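Local coordinates for dehydrogenase (Chromobacterium violaceum, PDB 3Q2I), which binds NAD(H) and UDP-GlcNAcA and probably oxidises the sugar in the biosynthesis of 2,3-diacetamido-2,3-dideoxy-D-mannuronic acid, at residues A17-G22 / D43-D48; V79-P84 / F100-E105; Q210-T215 / T225-V230. All blocks are in the same frame, centred on the assembly; numbering follows the deposited sequence.

Contact 1 (A17-G22 / D43-D48). With NAI (1,4-dihydronicotinamide adenine dinucleotide), chain B.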
loop_
_atom_site.group_PDB
_atom_site.type_symbol
_atom_site.label_atom_id
_atom_site.label_comp_id
_atom_site.label_asym_id
_atom_site.label_seq_id
_atom_site.Cartn_x
_atom_site.Cartn_y
_atom_site.Cartn_z
ATOM N N ALA A 17 -31.934 9.556 37.541
ATOM C CA ALA A 17 -32.451 8.212 37.323
ATOM C C ALA A 17 -31.239 7.372 36.901
ATOM O O ALA A 17 -30.219 7.932 36.412
ATOM C CB ALA A 17 -33.500 8.184 36.229
ATOM N N LEU A 18 -31.288 6.073 37.184
ATOM C CA LEU A 18 -30.147 5.238 36.822
ATOM C C LEU A 18 -30.556 3.953 36.110
ATOM O O LEU A 18 -31.525 3.292 36.476
ATOM C CB LEU A 18 -29.273 4.925 38.036
ATOM C CG LEU A 18 -28.094 3.933 37.966
ATOM C CD1 LEU A 18 -26.963 4.322 38.848
ATOM C CD2 LEU A 18 -28.467 2.456 38.101
ATOM N N VAL A 19 -29.829 3.577 35.059
ATOM C CA VAL A 19 -30.129 2.324 34.374
ATOM C C VAL A 19 -28.908 1.411 34.381
ATOM O O VAL A 19 -27.784 1.862 34.100
ATOM C CB VAL A 19 -30.677 2.554 32.927
ATOM C CG1 VAL A 19 -29.744 3.412 32.109
ATOM C CG2 VAL A 19 -31.021 1.259 32.242
ATOM N N GLY A 20 -29.136 0.174 34.799
ATOM C CA GLY A 20 -28.044 -0.792 34.993
ATOM C C GLY A 20 -27.546 -0.952 36.415
ATOM O O GLY A 20 -26.601 -0.323 36.871
ATOM N N CYS A 21 -28.250 -1.817 37.146
ATOM C CA CYS A 21 -28.053 -1.850 38.571
ATOM C C CYS A 21 -27.037 -2.962 38.868
ATOM O O CYS A 21 -27.373 -3.976 39.507
ATOM C CB CYS A 21 -29.385 -2.247 39.227
ATOM S SG CYS A 21 -30.581 -0.883 39.180
ATOM N N GLY A 22 -25.824 -2.815 38.344
ATOM C CA GLY A 22 -24.748 -3.777 38.632
ATOM C C GLY A 22 -23.651 -3.288 39.551
ATOM O O GLY A 22 -23.873 -2.503 40.490
ATOM N N ASP A 43 -35.431 7.032 40.413
ATOM C CA ASP A 43 -35.892 5.956 39.562
ATOM C C ASP A 43 -34.677 5.096 39.172
ATOM O O ASP A 43 -33.604 5.658 38.950
ATOM C CB ASP A 43 -36.493 6.538 38.284
ATOM C CG ASP A 43 -37.798 7.249 38.540
ATOM O OD1 ASP A 43 -38.830 6.537 38.628
ATOM O OD2 ASP A 43 -37.769 8.492 38.657
ATOM N N VAL A 44 -34.848 3.780 39.190
ATOM C CA VAL A 44 -33.769 2.851 38.821
ATOM C C VAL A 44 -34.338 1.836 37.852
ATOM O O VAL A 44 -35.545 1.542 37.824
ATOM C CB VAL A 44 -33.067 2.160 40.010
ATOM C CG1 VAL A 44 -32.254 3.129 40.810
ATOM C CG2 VAL A 44 -34.082 1.366 40.892
ATOM N N CYS A 45 -33.463 1.301 36.982
ATOM C CA CYS A 45 -33.919 0.411 35.935
ATOM C C CYS A 45 -32.900 -0.721 35.763
ATOM O O CYS A 45 -31.690 -0.466 35.739
ATOM C CB CYS A 45 -34.022 1.164 34.602
ATOM S SG CYS A 45 -34.382 0.084 33.212
ATOM N N ASP A 46 -33.405 -1.950 35.681
ATOM C CA ASP A 46 -32.597 -3.123 35.326
ATOM C C ASP A 46 -33.443 -4.215 34.697
ATOM O O ASP A 46 -34.609 -4.434 35.099
ATOM C CB ASP A 46 -31.744 -3.621 36.505
ATOM C CG ASP A 46 -30.531 -4.431 36.048
ATOM O OD1 ASP A 46 -30.743 -5.404 35.291
ATOM O OD2 ASP A 46 -29.397 -4.080 36.423
ATOM N N ILE A 47 -32.931 -4.875 33.655
ATOM C CA ILE A 47 -33.722 -5.932 33.026
ATOM C C ILE A 47 -33.688 -7.228 33.855
ATOM O O ILE A 47 -34.375 -8.201 33.514
ATOM C CB ILE A 47 -33.266 -6.224 31.567
ATOM C CG1 ILE A 47 -31.792 -6.648 31.546
ATOM C CG2 ILE A 47 -33.592 -5.053 30.657
ATOM C CD1 ILE A 47 -31.349 -7.203 30.178
ATOM N N ASP A 48 -32.832 -7.281 34.868
ATOM C CA ASP A 48 -32.768 -8.454 35.749
ATOM C C ASP A 48 -33.535 -8.137 37.044
ATOM O O ASP A 48 -33.090 -7.304 37.828
ATOM C CB ASP A 48 -31.311 -8.782 36.074
ATOM C CG ASP A 48 -31.174 -10.013 36.949
ATOM O OD1 ASP A 48 -30.209 -10.787 36.781
ATOM O OD2 ASP A 48 -32.054 -10.211 37.809
HETATM P PA NAI B . -22.377 -5.231 35.461
HETATM O O1A NAI B . -22.464 -6.393 34.559
HETATM O O2A NAI B . -22.030 -5.459 36.998
HETATM O O5B NAI B . -23.680 -4.338 35.454
HETATM C C5B NAI B . -24.577 -4.790 34.479
HETATM C C4B NAI B . -25.939 -4.177 34.770
HETATM O O4B NAI B . -26.633 -3.684 33.610
HETATM C C3B NAI B . -26.583 -5.509 35.156
HETATM O O3B NAI B . -27.251 -5.401 36.421
HETATM C C2B NAI B . -27.433 -5.906 33.937
HETATM O O2B NAI B . -28.565 -6.710 34.242
HETATM C C1B NAI B . -27.840 -4.482 33.491
HETATM N N9A NAI B . -28.377 -4.422 32.151
HETATM C C8A NAI B . -27.871 -5.041 31.034
HETATM N N7A NAI B . -28.589 -4.689 30.004
HETATM C C5A NAI B . -29.529 -3.753 30.369
HETATM C C6A NAI B . -30.561 -3.049 29.714
HETATM N N6A NAI B . -30.786 -3.168 28.359
HETATM N N1A NAI B . -31.340 -2.230 30.441
HETATM C C2A NAI B . -31.143 -2.117 31.738
HETATM N N3A NAI B . -30.196 -2.750 32.428
HETATM C C4A NAI B . -29.392 -3.600 31.755
HETATM O O3 NAI B . -21.264 -4.251 34.879
HETATM P PN NAI B . -20.500 -3.111 35.593
HETATM O O1N NAI B . -19.137 -3.564 36.032
HETATM O O2N NAI B . -21.320 -2.338 36.654
HETATM O O5D NAI B . -19.986 -2.114 34.414
HETATM C C5D NAI B . -21.033 -1.235 34.073
HETATM C C4D NAI B . -20.526 -0.077 33.219
HETATM O O4D NAI B . -19.682 0.686 34.098
HETATM C C3D NAI B . -19.567 -0.489 32.066
HETATM O O3D NAI B . -19.752 0.478 31.030
HETATM C C2D NAI B . -18.170 -0.290 32.666
HETATM O O2D NAI B . -17.205 0.077 31.683
HETATM C C1D NAI B . -18.361 0.911 33.639
HETATM N N1N NAI B . -17.405 0.921 34.724
HETATM C C2N NAI B . -16.739 2.025 34.986
HETATM C C3N NAI B . -15.746 2.083 35.972
HETATM C C7N NAI B . -15.029 3.341 36.277
HETATM O O7N NAI B . -13.918 3.419 36.768
HETATM N N7N NAI B . -15.618 4.542 36.000
HETATM C C4N NAI B . -15.413 0.874 36.615
HETATM C C5N NAI B . -16.213 -0.230 36.380
HETATM C C6N NAI B . -17.198 -0.200 35.425
#

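Contact 2 (V79-P84 / F100-E105). With NAI (1,4-dihydronicotinamide adenine dinucleotide), chain B.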
loop_
_atom_site.group_PDB
_atom_site.type_symbol
_atom_site.label_atom_id
_atom_site.label_comp_id
_atom_site.label_asym_id
_atom_site.label_seq_id
_atom_site.Cartn_x
_atom_site.Cartn_y
_atom_site.Cartn_z
ATOM N N VAL A 79 -30.054 11.153 33.532
ATOM C CA VAL A 79 -30.227 9.700 33.473
ATOM C C VAL A 79 -28.815 9.138 33.431
ATOM O O VAL A 79 -28.001 9.582 32.607
ATOM C CB VAL A 79 -31.007 9.202 32.236
ATOM C CG1 VAL A 79 -31.087 7.659 32.216
ATOM C CG2 VAL A 79 -32.457 9.721 32.264
ATOM N N ILE A 80 -28.500 8.241 34.353
ATOM C CA ILE A 80 -27.133 7.749 34.546
ATOM C C ILE A 80 -27.084 6.379 33.864
ATOM O O ILE A 80 -27.985 5.541 34.050
ATOM C CB ILE A 80 -26.854 7.509 36.032
ATOM C CG1 ILE A 80 -26.991 8.826 36.827
ATOM C CG2 ILE A 80 -25.493 6.911 36.220
ATOM C CD1 ILE A 80 -27.464 8.591 38.283
ATOM N N LEU A 81 -26.063 6.153 33.021
ATOM C CA LEU A 81 -25.965 4.878 32.296
ATOM C C LEU A 81 -24.837 4.018 32.884
ATOM O O LEU A 81 -23.647 4.337 32.729
ATOM C CB LEU A 81 -25.619 5.163 30.810
ATOM C CG LEU A 81 -26.588 6.121 30.142
ATOM C CD1 LEU A 81 -26.216 6.226 28.621
ATOM C CD2 LEU A 81 -28.002 5.650 30.299
ATOM N N THR A 82 -25.203 2.967 33.619
ATOM C CA THR A 82 -24.244 2.073 34.250
ATOM C C THR A 82 -24.500 0.630 33.738
ATOM O O THR A 82 -24.291 -0.374 34.440
ATOM C CB THR A 82 -24.307 2.162 35.806
ATOM O OG1 THR A 82 -25.681 2.102 36.192
ATOM C CG2 THR A 82 -23.655 3.409 36.358
ATOM N N THR A 83 -24.905 0.544 32.479
ATOM C CA THR A 83 -25.085 -0.675 31.693
ATOM C C THR A 83 -23.796 -1.111 30.998
ATOM O O THR A 83 -22.786 -0.401 31.040
ATOM C CB THR A 83 -26.141 -0.434 30.618
ATOM O OG1 THR A 83 -25.915 0.854 30.011
ATOM C CG2 THR A 83 -27.565 -0.436 31.246
ATOM N N PRO A 84 -23.824 -2.308 30.420
ATOM C CA PRO A 84 -22.689 -2.675 29.570
ATOM C C PRO A 84 -22.287 -1.571 28.572
ATOM O O PRO A 84 -23.155 -0.920 27.987
ATOM C CB PRO A 84 -23.256 -3.873 28.815
ATOM C CG PRO A 84 -24.162 -4.574 29.858
ATOM C CD PRO A 84 -24.855 -3.366 30.497
ATOM N N PHE A 100 -33.639 14.369 28.181
ATOM C CA PHE A 100 -32.833 14.271 29.407
ATOM C C PHE A 100 -31.352 14.540 29.176
ATOM O O PHE A 100 -30.793 14.124 28.137
ATOM C CB PHE A 100 -32.960 12.882 30.038
ATOM C CG PHE A 100 -34.372 12.507 30.437
ATOM C CD1 PHE A 100 -34.833 12.795 31.722
ATOM C CD2 PHE A 100 -35.229 11.902 29.531
ATOM C CE1 PHE A 100 -36.128 12.463 32.079
ATOM C CE2 PHE A 100 -36.545 11.587 29.886
ATOM C CZ PHE A 100 -36.982 11.875 31.159
ATOM N N HIS A 101 -30.715 15.237 30.103
ATOM C CA HIS A 101 -29.267 15.148 30.298
ATOM C C HIS A 101 -28.856 13.728 30.645
ATOM O O HIS A 101 -29.615 12.962 31.271
ATOM C CB HIS A 101 -28.839 16.074 31.450
ATOM C CG HIS A 101 -29.364 17.466 31.329
ATOM N ND1 HIS A 101 -28.926 18.352 30.367
ATOM C CD2 HIS A 101 -30.304 18.130 32.051
ATOM C CE1 HIS A 101 -29.517 19.522 30.542
ATOM N NE2 HIS A 101 -30.378 19.404 31.539
ATOM N N VAL A 102 -27.675 13.347 30.152
ATOM C CA VAL A 102 -27.200 11.971 30.296
ATOM C C VAL A 102 -25.850 12.000 30.981
ATOM O O VAL A 102 -24.983 12.849 30.693
ATOM C CB VAL A 102 -27.063 11.325 28.896
ATOM C CG1 VAL A 102 -26.282 9.971 29.016
ATOM C CG2 VAL A 102 -28.408 11.118 28.254
ATOM N N MET A 103 -25.615 11.068 31.900
ATOM C CA MET A 103 -24.279 10.871 32.435
ATOM C C MET A 103 -23.931 9.430 32.080
ATOM O O MET A 103 -24.598 8.521 32.559
ATOM C CB MET A 103 -24.254 10.942 33.979
ATOM C CG MET A 103 -22.880 10.593 34.553
ATOM S SD MET A 103 -22.920 10.251 36.347
ATOM C CE MET A 103 -24.093 11.547 36.659
ATOM N N THR A 104 -22.945 9.202 31.216
ATOM C CA THR A 104 -22.650 7.816 30.833
ATOM C C THR A 104 -21.385 7.375 31.552
ATOM O O THR A 104 -20.429 8.142 31.706
ATOM C CB THR A 104 -22.467 7.651 29.282
ATOM O OG1 THR A 104 -22.148 6.262 29.036
ATOM C CG2 THR A 104 -21.294 8.547 28.820
ATOM N N GLU A 105 -21.385 6.140 32.060
ATOM C CA GLU A 105 -20.142 5.535 32.491
ATOM C C GLU A 105 -19.172 5.408 31.289
ATOM O O GLU A 105 -19.604 5.503 30.143
ATOM C CB GLU A 105 -20.377 4.191 33.147
ATOM C CG GLU A 105 -20.428 4.317 34.687
ATOM C CD GLU A 105 -19.134 4.731 35.323
ATOM O OE1 GLU A 105 -19.108 5.047 36.550
ATOM O OE2 GLU A 105 -18.085 4.849 34.653
HETATM P PA NAI B . -22.377 -5.231 35.461
HETATM O O1A NAI B . -22.464 -6.393 34.559
HETATM O O2A NAI B . -22.030 -5.459 36.998
HETATM O O5B NAI B . -23.680 -4.338 35.454
HETATM C C5B NAI B . -24.577 -4.790 34.479
HETATM C C4B NAI B . -25.939 -4.177 34.770
HETATM O O4B NAI B . -26.633 -3.684 33.610
HETATM C C3B NAI B . -26.583 -5.509 35.156
HETATM O O3B NAI B . -27.251 -5.401 36.421
HETATM C C2B NAI B . -27.433 -5.906 33.937
HETATM O O2B NAI B . -28.565 -6.710 34.242
HETATM C C1B NAI B . -27.840 -4.482 33.491
HETATM N N9A NAI B . -28.377 -4.422 32.151
HETATM C C8A NAI B . -27.871 -5.041 31.034
HETATM N N7A NAI B . -28.589 -4.689 30.004
HETATM C C5A NAI B . -29.529 -3.753 30.369
HETATM C C6A NAI B . -30.561 -3.049 29.714
HETATM N N6A NAI B . -30.786 -3.168 28.359
HETATM N N1A NAI B . -31.340 -2.230 30.441
HETATM C C2A NAI B . -31.143 -2.117 31.738
HETATM N N3A NAI B . -30.196 -2.750 32.428
HETATM C C4A NAI B . -29.392 -3.600 31.755
HETATM O O3 NAI B . -21.264 -4.251 34.879
HETATM P PN NAI B . -20.500 -3.111 35.593
HETATM O O1N NAI B . -19.137 -3.564 36.032
HETATM O O2N NAI B . -21.320 -2.338 36.654
HETATM O O5D NAI B . -19.986 -2.114 34.414
HETATM C C5D NAI B . -21.033 -1.235 34.073
HETATM C C4D NAI B . -20.526 -0.077 33.219
HETATM O O4D NAI B . -19.682 0.686 34.098
HETATM C C3D NAI B . -19.567 -0.489 32.066
HETATM O O3D NAI B . -19.752 0.478 31.030
HETATM C C2D NAI B . -18.170 -0.290 32.666
HETATM O O2D NAI B . -17.205 0.077 31.683
HETATM C C1D NAI B . -18.361 0.911 33.639
HETATM N N1N NAI B . -17.405 0.921 34.724
HETATM C C2N NAI B . -16.739 2.025 34.986
HETATM C C3N NAI B . -15.746 2.083 35.972
HETATM C C7N NAI B . -15.029 3.341 36.277
HETATM O O7N NAI B . -13.918 3.419 36.768
HETATM N N7N NAI B . -15.618 4.542 36.000
HETATM C C4N NAI B . -15.413 0.874 36.615
HETATM C C5N NAI B . -16.213 -0.230 36.380
HETATM C C6N NAI B . -17.198 -0.200 35.425
#

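Contact 3 (Q210-T215 / T225-V230). With NA (sodium ion), chain E.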
loop_
_atom_site.group_PDB
_atom_site.type_symbol
_atom_site.label_atom_id
_atom_site.label_comp_id
_atom_site.label_asym_id
_atom_site.label_seq_id
_atom_site.Cartn_x
_atom_site.Cartn_y
_atom_site.Cartn_z
ATOM N N GLN A 210 0.892 3.411 16.700
ATOM C CA GLN A 210 1.179 2.100 16.085
ATOM C C GLN A 210 1.018 1.056 17.186
ATOM O O GLN A 210 1.702 1.160 18.206
ATOM C CB GLN A 210 2.653 2.043 15.652
ATOM C CG GLN A 210 2.953 3.075 14.608
ATOM C CD GLN A 210 4.454 3.379 14.462
ATOM O OE1 GLN A 210 4.885 3.893 13.441
ATOM N NE2 GLN A 210 5.239 3.071 15.493
ATOM N N ALA A 211 0.139 0.078 17.024
ATOM C CA ALA A 211 -0.236 -0.793 18.139
ATOM C C ALA A 211 -0.128 -2.275 17.792
ATOM O O ALA A 211 -0.205 -2.640 16.610
ATOM C CB ALA A 211 -1.603 -0.430 18.711
ATOM N N TYR A 212 0.129 -3.107 18.821
ATOM C CA TYR A 212 -0.045 -4.551 18.720
ATOM C C TYR A 212 -0.958 -4.924 19.901
ATOM O O TYR A 212 -0.804 -4.384 20.993
ATOM C CB TYR A 212 1.244 -5.364 18.943
ATOM C CG TYR A 212 2.306 -5.233 17.884
ATOM C CD1 TYR A 212 2.254 -6.030 16.756
ATOM C CD2 TYR A 212 3.426 -4.449 18.111
ATOM C CE1 TYR A 212 3.225 -5.897 15.778
ATOM C CE2 TYR A 212 4.437 -4.356 17.151
ATOM C CZ TYR A 212 4.343 -5.133 16.031
ATOM O OH TYR A 212 5.291 -5.023 15.028
ATOM N N THR A 213 -1.920 -5.793 19.618
ATOM C CA THR A 213 -2.643 -6.400 20.737
ATOM C C THR A 213 -2.841 -7.889 20.508
ATOM O O THR A 213 -2.671 -8.393 19.409
ATOM C CB THR A 213 -4.041 -5.779 20.870
ATOM O OG1 THR A 213 -4.838 -6.089 19.741
ATOM C CG2 THR A 213 -4.024 -4.281 21.115
ATOM N N ALA A 214 -3.162 -8.613 21.590
ATOM C CA ALA A 214 -3.242 -10.064 21.452
ATOM C C ALA A 214 -4.115 -10.580 22.577
ATOM O O ALA A 214 -4.225 -9.890 23.601
ATOM C CB ALA A 214 -1.851 -10.668 21.596
ATOM N N THR A 215 -4.637 -11.792 22.375
ATOM C CA THR A 215 -5.296 -12.493 23.494
ATOM C C THR A 215 -4.335 -13.631 23.766
ATOM O O THR A 215 -4.349 -14.644 23.021
ATOM C CB THR A 215 -6.635 -13.068 23.040
ATOM O OG1 THR A 215 -7.461 -12.000 22.544
ATOM C CG2 THR A 215 -7.345 -13.693 24.234
ATOM N N THR A 225 -3.679 -8.228 26.346
ATOM C CA THR A 225 -2.303 -7.728 26.370
ATOM C C THR A 225 -2.124 -6.796 25.170
ATOM O O THR A 225 -2.615 -7.091 24.102
ATOM C CB THR A 225 -1.305 -8.915 26.216
ATOM O OG1 THR A 225 -1.519 -9.842 27.306
ATOM C CG2 THR A 225 0.160 -8.459 26.234
ATOM N N GLY A 226 -1.377 -5.709 25.338
ATOM C CA GLY A 226 -1.174 -4.810 24.188
ATOM C C GLY A 226 -0.056 -3.842 24.436
ATOM O O GLY A 226 0.295 -3.539 25.572
ATOM N N THR A 227 0.459 -3.254 23.361
ATOM C CA THR A 227 1.437 -2.205 23.460
ATOM C C THR A 227 1.179 -1.204 22.330
ATOM O O THR A 227 0.720 -1.602 21.255
ATOM C CB THR A 227 2.883 -2.756 23.435
ATOM O OG1 THR A 227 3.786 -1.691 23.726
ATOM C CG2 THR A 227 3.277 -3.478 22.103
ATOM N N VAL A 228 1.337 0.072 22.647
ATOM C CA VAL A 228 1.109 1.085 21.612
ATOM C C VAL A 228 2.266 2.058 21.619
ATOM O O VAL A 228 2.592 2.566 22.694
ATOM C CB VAL A 228 -0.219 1.806 21.801
ATOM C CG1 VAL A 228 -0.361 2.432 23.183
ATOM C CG2 VAL A 228 -0.449 2.797 20.662
ATOM N N SER A 229 2.839 2.328 20.439
ATOM C CA SER A 229 3.827 3.384 20.182
ATOM C C SER A 229 3.006 4.650 19.852
ATOM O O SER A 229 2.067 4.564 19.033
ATOM C CB SER A 229 4.625 2.936 18.906
ATOM O OG SER A 229 5.301 1.741 19.156
ATOM N N VAL A 230 3.331 5.796 20.487
ATOM C CA VAL A 230 2.575 7.018 20.295
ATOM C C VAL A 230 3.500 8.166 19.861
ATOM O O VAL A 230 4.619 8.358 20.416
ATOM C CB VAL A 230 1.937 7.427 21.640
ATOM C CG1 VAL A 230 1.071 8.733 21.491
ATOM C CG2 VAL A 230 1.074 6.294 22.171
HETATM NA NA NA E . -4.412 -7.732 17.854
HETATM O O HOH W 1 -2.037 -6.569 16.715
HETATM O O HOH W 2 -3.919 -8.984 16.379
HETATM O O HOH W 3 -6.513 -6.847 16.787
HETATM O O HOH W 4 -6.137 -8.687 19.139
#

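Contact 1 (A17-G22 / D43-D48)
The carboxylate of D46 is the flat group to which C21 is tied: C21 N donates to D46 OD2 over 2.6 Å, on the anti side and 19° out of the carboxylate plane. D46 OD1 is met on its own anti side by D48 N, which closes an Asx turn. The adenosine ribose of the dinucleotide takes both oxygens, O3B bonding to D46 OD2 at 2.5 Å and O2B to D46 OD1 at 2.7 Å. CG of D46 stands anti to its backbone N (chi1 -157°), and this torsion sets the carboxylate beside C21 N. The other flat group, the adenine, has the branches of I47 over one face and T83 CG2 over the other, while V19 CG2 approaches C2A obliquely at 3.4 Å. Behind the ligand, strands 14-19 and 39-45 run parallel, joined by the bonds L18 N to D43 O and G20 N to C45 O (2.8 Å). C21 SG packs on V44 CB, and V19 CG2 on C45 SG. This is the first beta-alpha-beta unit of a Rossmann fold. Four donors converge on one buried carboxylate, which would favour its ionised form; an acidic residue gripping both ribose hydroxyls here is consistent with NAD rather than NADP as cofactor.

Contact 2 (V79-P84 / F100-E105)
V79 and M103 are joined through M103 N to V79 O at 2.9 Å, one of four backbone bonds that pair strands 79-81 and 101-104. V79 N donates to H101 O, L81 N to M103 O, and E105 N to L81 O at 3.0 Å; the last two lie on either side of T104 and complete its pairing with L81. Apolar contacts fill both faces. On one, V79 CG2 touches F100 CG at 3.8 Å, and L81 CD1 meets V102 CG1 at the same 3.8 Å. On the other, I80 and M103 lie side by side; the bend of M103 at chi3 (-39°) leaves its CE 4.0 Å from I80 CG1. Further along, T82 CG2 rests on E105 CG, and P84 CD packs on C8A of the adenine at 3.5 Å. Polar contacts gather at the carboxyl ends. E105 OE2 accepts a nearly straight bond (170°) from the nicotinamide amide N7N at 2.8 Å, while H28 and H304 bond to OE1. E105 opens the Glu-Lys-Pro signature of this oxidoreductase family. Helix 88-97, the crossover of this beta-alpha-beta unit, covers V79, V102 and T104; helix 304-315 lies against I80 and M103, and strand 14-19 flanks strand 78-81 in the sheet.

Contact 3 (Q210-T215 / T225-V230)
Two side-chain rotations set Y212 and T227 side by side. The tyrosine ring leaves with CG opposite its carbonyl carbon (chi1 -68°), and T227 places its methyl CG2 between its backbone N and carbonyl carbon, at the edge of the ring and 4.1 Å from Y212 CD2. A third, at T213 (chi1 65°), swings OG1 back over its own main chain, where OG1 and O chelate a sodium ion at 2.5 and 2.4 Å respectively. Waters supply the remaining ligands, one of them long, and that one also accepts from T213 N. The strands form an antiparallel hairpin. Q210, Y212 and A214 are hydrogen-bonded pairs with S229, T227 and T225; Y212 N reaches T227 O at 2.9 Å, whereas T225 N to A214 O is stretched to 3.3 Å. A211 CB packs on V228 CG2 at 3.9 Å. The face bearing Y212, T227 and S229 meets the third subunit, whose S208 bonds to Y212 OH, while T227 OG1 is satisfied by N241 of its own chain. The chemistry is consistent with one face of the hairpin being used for subunit packing: the Y212 hydroxyl reaches across the interface, with weak S229-Q210 bonds between the subunits beside it.

How the contacts relate
Contacts 1, 2 and 3 follow one another along the chain. Contacts 1 and 2, with centres 10 Å apart, belong to the same parallel six-stranded Rossmann sheet, where strands 14-19 and 78-81 are neighbours. T82 OG1 probably bonds to G20 O (2.7 Å), and the dinucleotide spans both: the D46 carboxylate of contact 1 holds the adenosine ribose, contact 2 reaches the nicotinamide through E105, and both touch the adenine. Contact 3 lies in the mixed sheet of the C-terminal domain, its centre 35 Å from that of contact 1 and 29 Å from that of contact 2. Contacts 1 and 2 thus line the cofactor site, while contact 3 makes the more extensive contact with a neighbouring subunit.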